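Local coordinates for adapter protein MecA 2 (Bacillus subtilis, PDB 3JTN) that acts as an adaptor that delivers unfolded and aggregated proteins and the competence factor ComK to the ClpC protease, this fragment being the C-terminal, ClpC-interacting domain, at residues Y5-F10 / I14-S19; E18-I23 / Y37-E42; L76-D79 / E84-Q87. All coordinates share one frame; numbering follows the deposited sequence.

Contact 1: residues Y5-F10 / I14-S19; sequences YQFHSF and IQLSES
F10 and I14 meet twice, once through the backbone and once through their side chains. The amide of I14 donates to the carbonyl of F10, with N to O at 3.0 Å. This i to i+4 bond lies in the carbonyl plane but is bent, its N-H···O angle being 142°. On the side-chain level the ring of F10 offers an edge rather than a face: CD1 of I14 comes in near the ring plane and stands 3.4 Å from CE2 of F10, with CG1 equally close to the same carbon. With CG anti to the backbone N (chi1 -176°) the ring of F10 comes to I14, whose ethyl arm crosses it at about a right angle. A second pair lies deeper. L16 brings one branch, CD2, to the tip of the F7 ring, 3.5 Å from CZ and 3.7 Å from CE1 of F7; the approach is oblique to that ring. Both of these partners are also packed against L39 of the neighbouring strand 36-41, while Y59 of helix 49-59 touches L16. Farther out, the F10 ring meets Y37 edge-to-face and also touches I86 of helix 82-87. Were an alanine here in place of F10, the methyl end of I14 would probably lose the ring edge it leans on, and Y37 would lose its edge-to-face contact with this ring. The arrangement illustrates how a strand is followed by a helix that folds back over it: the turn after strand 3-7 leads straight into helix 10-22, the first strand-to-helix step of a βαββαβ arrangement of the ferredoxin-like kind.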
loop_
_atom_site.group_PDB
_atom_site.type_symbol
_atom_site.label_atom_id
_atom_site.label_comp_id
_atom_site.label_asym_id
_atom_site.label_seq_id
_atom_site.Cartn_x
_atom_site.Cartn_y
_atom_site.Cartn_z
ATOM N N TYR A 5 -1.891 -5.016 1.882
ATOM C CA TYR A 5 -0.744 -5.674 2.472
ATOM C C TYR A 5 -0.404 -5.016 3.789
ATOM O O TYR A 5 -0.575 -3.813 3.938
ATOM C CB TYR A 5 0.451 -5.655 1.512
ATOM C CG TYR A 5 0.556 -6.935 0.723
ATOM C CD1 TYR A 5 1.733 -7.672 0.706
ATOM C CD2 TYR A 5 -0.538 -7.430 0.026
ATOM C CE1 TYR A 5 1.823 -8.850 -0.000
ATOM C CE2 TYR A 5 -0.459 -8.613 -0.687
ATOM C CZ TYR A 5 0.722 -9.323 -0.689
ATOM O OH TYR A 5 0.820 -10.501 -1.397
ATOM N N GLN A 6 0.028 -5.809 4.760
ATOM C CA GLN A 6 0.562 -5.239 5.978
ATOM C C GLN A 6 2.061 -5.120 5.792
ATOM O O GLN A 6 2.656 -5.817 4.968
ATOM C CB GLN A 6 0.211 -6.090 7.200
ATOM C CG GLN A 6 0.774 -7.487 7.216
ATOM C CD GLN A 6 0.250 -8.285 8.398
ATOM O OE1 GLN A 6 0.070 -9.501 8.313
ATOM N NE2 GLN A 6 -0.022 -7.600 9.502
ATOM N N PHE A 7 2.672 -4.228 6.551
ATOM C CA PHE A 7 4.086 -3.955 6.371
ATOM C C PHE A 7 4.820 -3.963 7.697
ATOM O O PHE A 7 4.273 -3.560 8.723
ATOM C CB PHE A 7 4.279 -2.645 5.605
ATOM C CG PHE A 7 3.810 -2.726 4.185
ATOM C CD1 PHE A 7 4.678 -3.127 3.177
ATOM C CD2 PHE A 7 2.489 -2.460 3.861
ATOM C CE1 PHE A 7 4.239 -3.233 1.875
ATOM C CE2 PHE A 7 2.046 -2.563 2.559
ATOM C CZ PHE A 7 2.913 -2.948 1.565
ATOM N N HIS A 8 6.042 -4.477 7.682
ATOM C CA HIS A 8 6.819 -4.559 8.899
ATOM C C HIS A 8 7.016 -3.147 9.443
ATOM O O HIS A 8 6.693 -2.864 10.596
ATOM C CB HIS A 8 8.155 -5.245 8.635
ATOM C CG HIS A 8 9.108 -5.145 9.779
ATOM N ND1 HIS A 8 8.831 -5.670 11.021
ATOM C CD2 HIS A 8 10.328 -4.566 9.874
ATOM C CE1 HIS A 8 9.843 -5.423 11.835
ATOM N NE2 HIS A 8 10.764 -4.756 11.163
ATOM N N SER A 9 7.525 -2.259 8.596
ATOM C CA SER A 9 7.676 -0.858 8.965
ATOM C C SER A 9 7.231 0.054 7.835
ATOM O O SER A 9 7.107 -0.383 6.692
ATOM C CB SER A 9 9.129 -0.550 9.337
ATOM O OG SER A 9 10.003 -0.920 8.293
ATOM N N PHE A 10 6.993 1.324 8.155
ATOM C CA PHE A 10 6.594 2.292 7.143
ATOM C C PHE A 10 7.667 2.434 6.061
ATOM O O PHE A 10 7.379 2.829 4.933
ATOM C CB PHE A 10 6.293 3.658 7.767
ATOM C CG PHE A 10 5.778 4.662 6.775
ATOM C CD1 PHE A 10 4.433 4.713 6.458
ATOM C CD2 PHE A 10 6.646 5.522 6.126
ATOM C CE1 PHE A 10 3.963 5.616 5.530
ATOM C CE2 PHE A 10 6.177 6.430 5.193
ATOM C CZ PHE A 10 4.837 6.474 4.896
ATOM N N ILE A 14 7.823 2.926 2.006
ATOM C CA ILE A 14 8.547 3.962 1.273
ATOM C C ILE A 14 9.302 3.320 0.127
ATOM O O ILE A 14 9.262 3.787 -1.011
ATOM C CB ILE A 14 9.494 4.759 2.176
ATOM C CG1 ILE A 14 8.696 5.773 2.996
ATOM C CG2 ILE A 14 10.535 5.490 1.340
ATOM C CD1 ILE A 14 9.429 6.292 4.200
ATOM N N GLN A 15 9.970 2.221 0.438
ATOM C CA GLN A 15 10.725 1.464 -0.536
ATOM C C GLN A 15 9.806 0.893 -1.621
ATOM O O GLN A 15 10.029 1.067 -2.815
ATOM C CB GLN A 15 11.439 0.341 0.204
ATOM C CG GLN A 15 12.662 0.823 0.982
ATOM C CD GLN A 15 13.228 -0.231 1.921
ATOM O OE1 GLN A 15 12.506 -1.102 2.411
ATOM N NE2 GLN A 15 14.527 -0.143 2.192
ATOM N N LEU A 16 8.764 0.199 -1.193
ATOM C CA LEU A 16 7.727 -0.243 -2.110
ATOM C C LEU A 16 7.322 0.860 -3.071
ATOM O O LEU A 16 7.172 0.635 -4.270
ATOM C CB LEU A 16 6.509 -0.688 -1.308
ATOM C CG LEU A 16 5.211 -0.843 -2.085
ATOM C CD1 LEU A 16 5.324 -1.981 -3.072
ATOM C CD2 LEU A 16 4.092 -1.103 -1.108
ATOM N N SER A 17 7.131 2.059 -2.541
ATOM C CA SER A 17 6.646 3.180 -3.340
ATOM C C SER A 17 7.468 3.418 -4.582
ATOM O O SER A 17 6.940 3.810 -5.623
ATOM C CB SER A 17 6.637 4.451 -2.508
ATOM O OG SER A 17 5.736 4.293 -1.439
ATOM N N GLU A 18 8.764 3.194 -4.472
ATOM C CA GLU A 18 9.646 3.357 -5.622
ATOM C C GLU A 18 9.276 2.363 -6.707
ATOM O O GLU A 18 9.264 2.691 -7.894
ATOM C CB GLU A 18 11.116 3.171 -5.218
ATOM C CG GLU A 18 12.090 3.252 -6.390
ATOM C CD GLU A 18 11.789 4.415 -7.329
ATOM O OE1 GLU A 18 11.492 4.164 -8.521
ATOM O OE2 GLU A 18 11.841 5.579 -6.872
ATOM N N SER A 19 8.959 1.143 -6.300
ATOM C CA SER A 19 8.638 0.106 -7.267
ATOM C C SER A 19 7.262 0.407 -7.857
ATOM O O SER A 19 7.086 0.361 -9.069
ATOM C CB SER A 19 8.657 -1.275 -6.618
ATOM O OG SER A 19 9.973 -1.635 -6.256
#

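Contact 2: residues E18-I23 / Y37-E42; sequences ESLQRI and YFLSLE
L20 points from its helix at the sheet, and L39 and L41 point back from strand 36-41, so that three branched side chains meet by their ends. The meeting is carried on the helical side by a single methyl. CD1 of L20 lies 3.8 Å from CD2 of L39, and it faces the forked end of L41 almost symmetrically, with both CD1 and CD2 of L41 at 4.1 Å. One methyl is therefore placed before three others, two of them from the same isopropyl group. Each pair is tip to tip, and the backbones consequently stay well apart: even the nearest CA atoms, those of L20 and L41, are separated by 10.2 Å. The two strand leucines reach the common point by different routes. L39 carries CG anti to its backbone N (chi1 180°), whereas L41 has CG beside the N and anti to the carbonyl carbon (chi1 -68°). Being two positions apart on an extended strand, they project from the same face of the sheet, and the contrast in first torsion lets their ends converge on L20. Around this trio the layer is completed by V55, L56 and V52 of helix 49-59, which touch L20, L39 and L41 respectively, while I25 lies against both L20 and L41. Just beyond L20 the helix finishes, I23 leaving helical geometry and giving its carbonyl to NE2 of H47. Between these two segments the join is hydrocarbon: all three leucines are buried close to the centre of the chain, their methyls bring no polar atom that needs a partner, and the contact depends on dispersion and the exclusion of water, with no directional bond of its own.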
loop_
_atom_site.group_PDB
_atom_site.type_symbol
_atom_site.label_atom_id
_atom_site.label_comp_id
_atom_site.label_asym_id
_atom_site.label_seq_id
_atom_site.Cartn_x
_atom_site.Cartn_y
_atom_site.Cartn_z
ATOM N N GLU A 18 8.764 3.194 -4.472
ATOM C CA GLU A 18 9.646 3.357 -5.622
ATOM C C GLU A 18 9.276 2.363 -6.707
ATOM O O GLU A 18 9.264 2.691 -7.894
ATOM C CB GLU A 18 11.116 3.171 -5.218
ATOM C CG GLU A 18 12.090 3.252 -6.390
ATOM C CD GLU A 18 11.789 4.415 -7.329
ATOM O OE1 GLU A 18 11.492 4.164 -8.521
ATOM O OE2 GLU A 18 11.841 5.579 -6.872
ATOM N N SER A 19 8.959 1.143 -6.300
ATOM C CA SER A 19 8.638 0.106 -7.267
ATOM C C SER A 19 7.262 0.407 -7.857
ATOM O O SER A 19 7.086 0.361 -9.069
ATOM C CB SER A 19 8.657 -1.275 -6.618
ATOM O OG SER A 19 9.973 -1.635 -6.256
ATOM N N LEU A 20 6.302 0.750 -7.001
ATOM C CA LEU A 20 4.952 1.062 -7.483
ATOM C C LEU A 20 4.955 2.237 -8.465
ATOM O O LEU A 20 4.294 2.190 -9.503
ATOM C CB LEU A 20 3.995 1.332 -6.319
ATOM C CG LEU A 20 3.757 0.193 -5.325
ATOM C CD1 LEU A 20 2.571 0.521 -4.447
ATOM C CD2 LEU A 20 3.538 -1.112 -6.048
ATOM N N GLN A 21 5.689 3.293 -8.132
ATOM C CA GLN A 21 5.865 4.411 -9.051
ATOM C C GLN A 21 6.538 3.955 -10.345
ATOM O O GLN A 21 6.190 4.411 -11.431
ATOM C CB GLN A 21 6.694 5.509 -8.396
ATOM C CG GLN A 21 7.023 6.655 -9.328
ATOM C CD GLN A 21 7.922 7.684 -8.675
ATOM O OE1 GLN A 21 7.452 8.728 -8.221
ATOM N NE2 GLN A 21 9.218 7.392 -8.611
ATOM N N ARG A 22 7.501 3.048 -10.227
ATOM C CA ARG A 22 8.155 2.501 -11.402
ATOM C C ARG A 22 7.088 1.900 -12.329
ATOM O O ARG A 22 7.124 2.113 -13.540
ATOM C CB ARG A 22 9.163 1.414 -11.003
ATOM C CG ARG A 22 10.399 1.358 -11.881
ATOM C CD ARG A 22 10.856 -0.077 -12.144
ATOM N NE ARG A 22 10.252 -0.514 -13.390
ATOM C CZ ARG A 22 9.510 -1.604 -13.560
ATOM N NH1 ARG A 22 9.293 -2.461 -12.566
ATOM N NH2 ARG A 22 9.001 -1.835 -14.761
ATOM N N ILE A 23 6.146 1.147 -11.761
ATOM C CA ILE A 23 5.165 0.449 -12.589
ATOM C C ILE A 23 3.871 1.240 -12.791
ATOM O O ILE A 23 2.804 0.669 -13.047
ATOM C CB ILE A 23 4.896 -0.987 -12.100
ATOM C CG1 ILE A 23 4.069 -0.987 -10.827
ATOM C CG2 ILE A 23 6.234 -1.732 -11.883
ATOM C CD1 ILE A 23 3.854 -2.376 -10.238
ATOM N N TYR A 37 1.432 -0.593 9.565
ATOM C CA TYR A 37 0.999 0.130 8.384
ATOM C C TYR A 37 0.427 -0.825 7.353
ATOM O O TYR A 37 0.938 -1.922 7.143
ATOM C CB TYR A 37 2.179 0.889 7.777
ATOM C CG TYR A 37 2.571 2.060 8.610
ATOM C CD1 TYR A 37 1.866 3.254 8.518
ATOM C CD2 TYR A 37 3.600 1.962 9.530
ATOM C CE1 TYR A 37 2.191 4.323 9.281
ATOM C CE2 TYR A 37 3.940 3.035 10.317
ATOM C CZ TYR A 37 3.230 4.211 10.184
ATOM O OH TYR A 37 3.552 5.285 10.945
ATOM N N PHE A 38 -0.631 -0.395 6.690
ATOM C CA PHE A 38 -1.230 -1.197 5.648
ATOM C C PHE A 38 -1.353 -0.353 4.409
ATOM O O PHE A 38 -1.618 0.847 4.481
ATOM C CB PHE A 38 -2.619 -1.695 6.079
ATOM C CG PHE A 38 -2.590 -2.552 7.307
ATOM C CD1 PHE A 38 -2.685 -3.931 7.210
ATOM C CD2 PHE A 38 -2.460 -1.982 8.557
ATOM C CE1 PHE A 38 -2.661 -4.722 8.338
ATOM C CE2 PHE A 38 -2.435 -2.768 9.691
ATOM C CZ PHE A 38 -2.530 -4.140 9.586
ATOM N N LEU A 39 -1.160 -0.984 3.269
ATOM C CA LEU A 39 -1.397 -0.315 2.014
ATOM C C LEU A 39 -2.535 -1.011 1.320
ATOM O O LEU A 39 -2.607 -2.241 1.276
ATOM C CB LEU A 39 -0.155 -0.340 1.136
ATOM C CG LEU A 39 -0.271 0.338 -0.227
ATOM C CD1 LEU A 39 -0.183 1.839 -0.119
ATOM C CD2 LEU A 39 0.836 -0.174 -1.112
ATOM N N SER A 40 -3.436 -0.209 0.785
ATOM C CA SER A 40 -4.544 -0.726 0.015
ATOM C C SER A 40 -4.367 -0.123 -1.344
ATOM O O SER A 40 -4.081 1.069 -1.455
ATOM C CB SER A 40 -5.869 -0.255 0.609
ATOM O OG SER A 40 -6.909 -0.387 -0.345
ATOM N N LEU A 41 -4.501 -0.946 -2.376
ATOM C CA LEU A 41 -4.450 -0.466 -3.746
ATOM C C LEU A 41 -5.772 -0.817 -4.396
ATOM O O LEU A 41 -6.337 -1.879 -4.133
ATOM C CB LEU A 41 -3.298 -1.119 -4.521
ATOM C CG LEU A 41 -1.861 -0.778 -4.134
ATOM C CD1 LEU A 41 -0.908 -1.606 -4.967
ATOM C CD2 LEU A 41 -1.560 0.706 -4.305
ATOM N N GLU A 42 -6.265 0.080 -5.239
ATOM C CA GLU A 42 -7.538 -0.120 -5.908
ATOM C C GLU A 42 -7.303 -0.179 -7.409
ATOM O O GLU A 42 -7.886 -1.010 -8.109
ATOM C CB GLU A 42 -8.502 1.020 -5.579
ATOM C CG GLU A 42 -8.145 2.336 -6.256
ATOM C CD GLU A 42 -9.364 3.162 -6.633
ATOM O OE1 GLU A 42 -9.309 4.403 -6.474
ATOM O OE2 GLU A 42 -10.369 2.571 -7.090
#

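Contact 3: residues L76-D79 / E84-Q87; sequences LIMD and ETIQ
A classic beta bulge in strand 75-78 supplies one side of this contact: I77 and M78 both face V30 of strand 29-33, and M78 sends its side chain across to T85 and I86 of helix 82-87. The sulfur does the touching. SD of M78 lies 4.0 Å from the methyl CG2 of T85 and 4.1 Å from CB of the same residue, while on the next helical position CG1 of I86 also comes to 4.1 Å. The thioether thus rests against two successive residues of the helix, running obliquely past T85 and at about a right angle to I86. M78 gets there by an extended arm, chi2 being 173°, before the chain bends at its third torsion and carries CE off past the sulfur. T85 is turned to suit two different neighbours. Its OG1 sits beside the backbone N (chi1 -70°) and is hydrogen-bonded to the carbonyl of N81, just ahead of helix 82-87, which leaves CG2, anti to the N, as the branch presented to sulfur. I86, itself buried, packs on I13 and S17 of helix 10-22, and F10 of that helix also touches M78. In this way the last helix is seated between the bulged strand, which is outermost in the sheet of this chain, and the first helix. Here a sulfur serves as a soft apolar surface: the neighbours it meets are carbons, at ordinary packing distances, and the hydroxyl of T85 is already bonded to the carbonyl of N81. The contact therefore probably relies on dispersion between the thioether and the carbons around it, a form of packing that is close but not strongly directional.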
loop_
_atom_site.group_PDB
_atom_site.type_symbol
_atom_site.label_atom_id
_atom_site.label_comp_id
_atom_site.label_asym_id
_atom_site.label_seq_id
_atom_site.Cartn_x
_atom_site.Cartn_y
_atom_site.Cartn_z
ATOM N N LEU A 76 -6.119 6.718 8.917
ATOM C CA LEU A 76 -5.887 7.033 7.514
ATOM C C LEU A 76 -4.677 7.947 7.396
ATOM O O LEU A 76 -4.701 9.103 7.816
ATOM C CB LEU A 76 -7.126 7.688 6.892
ATOM C CG LEU A 76 -7.083 8.104 5.420
ATOM C CD1 LEU A 76 -6.935 6.888 4.511
ATOM C CD2 LEU A 76 -8.353 8.887 5.065
ATOM N N ILE A 77 -3.604 7.422 6.830
ATOM C CA ILE A 77 -2.386 8.196 6.724
ATOM C C ILE A 77 -2.363 8.873 5.366
ATOM O O ILE A 77 -2.059 10.062 5.252
ATOM C CB ILE A 77 -1.137 7.310 6.895
ATOM C CG1 ILE A 77 -1.308 6.392 8.101
ATOM C CG2 ILE A 77 0.097 8.172 7.067
ATOM C CD1 ILE A 77 -1.476 7.153 9.390
ATOM N N MET A 78 -2.679 8.102 4.333
ATOM C CA MET A 78 -2.651 8.627 2.985
ATOM C C MET A 78 -3.774 8.012 2.187
ATOM O O MET A 78 -3.834 6.796 2.025
ATOM C CB MET A 78 -1.310 8.325 2.322
ATOM C CG MET A 78 -0.123 8.814 3.113
ATOM S SD MET A 78 1.443 8.270 2.406
ATOM C CE MET A 78 2.165 7.567 3.868
ATOM N N ASP A 79 -4.671 8.856 1.692
ATOM C CA ASP A 79 -5.802 8.372 0.918
ATOM C C ASP A 79 -5.569 8.559 -0.569
ATOM O O ASP A 79 -5.578 9.689 -1.063
ATOM C CB ASP A 79 -7.090 9.094 1.325
ATOM C CG ASP A 79 -8.297 8.645 0.507
ATOM O OD1 ASP A 79 -8.620 7.434 0.532
ATOM O OD2 ASP A 79 -8.923 9.504 -0.156
ATOM N N GLU A 84 2.521 8.615 -4.453
ATOM C CA GLU A 84 2.975 9.870 -5.002
ATOM C C GLU A 84 3.372 10.818 -3.881
ATOM O O GLU A 84 4.290 11.609 -4.040
ATOM C CB GLU A 84 1.919 10.504 -5.899
ATOM C CG GLU A 84 1.055 11.524 -5.229
ATOM C CD GLU A 84 0.860 12.739 -6.102
ATOM O OE1 GLU A 84 1.745 13.623 -6.089
ATOM O OE2 GLU A 84 -0.169 12.808 -6.805
ATOM N N THR A 85 2.679 10.725 -2.752
ATOM C CA THR A 85 3.041 11.481 -1.561
ATOM C C THR A 85 4.426 11.083 -1.080
ATOM O O THR A 85 5.248 11.926 -0.764
ATOM C CB THR A 85 2.058 11.220 -0.430
ATOM O OG1 THR A 85 0.803 11.827 -0.748
ATOM C CG2 THR A 85 2.596 11.797 0.882
ATOM N N ILE A 86 4.671 9.783 -1.023
ATOM C CA ILE A 86 5.964 9.267 -0.611
ATOM C C ILE A 86 7.045 9.618 -1.619
ATOM O O ILE A 86 8.073 10.183 -1.257
ATOM C CB ILE A 86 5.911 7.755 -0.441
ATOM C CG1 ILE A 86 5.098 7.404 0.804
ATOM C CG2 ILE A 86 7.311 7.189 -0.338
ATOM C CD1 ILE A 86 5.050 5.924 1.106
ATOM N N GLN A 87 6.814 9.287 -2.885
ATOM C CA GLN A 87 7.824 9.514 -3.910
ATOM C C GLN A 87 8.128 10.983 -4.039
ATOM O O GLN A 87 9.213 11.358 -4.474
ATOM C CB GLN A 87 7.388 8.956 -5.259
ATOM C CG GLN A 87 7.372 7.463 -5.294
ATOM C CD GLN A 87 8.710 6.881 -4.938
ATOM O OE1 GLN A 87 8.879 6.306 -3.864
ATOM N NE2 GLN A 87 9.680 7.034 -5.831
#

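The three contacts follow the chain in order, contact 1 running into contact 2 through the shared E18 and S19 of helix 10-22, and contact 3 coming last. Contacts 1 and 2 have centres about 7 Å apart and attach successive parts of that helix to adjacent strands, 3-7 and 36-41, of one antiparallel sheet. The two meet where the side chains of L16 and L39 touch. Contact 3, with its centre about 11 Å from that of contact 1 and about 10 Å from that of contact 2, adds strand 75-78 and helix 82-87. Together they show the C-terminal domain as one compact unit, its first helix packed between sheet and final helix.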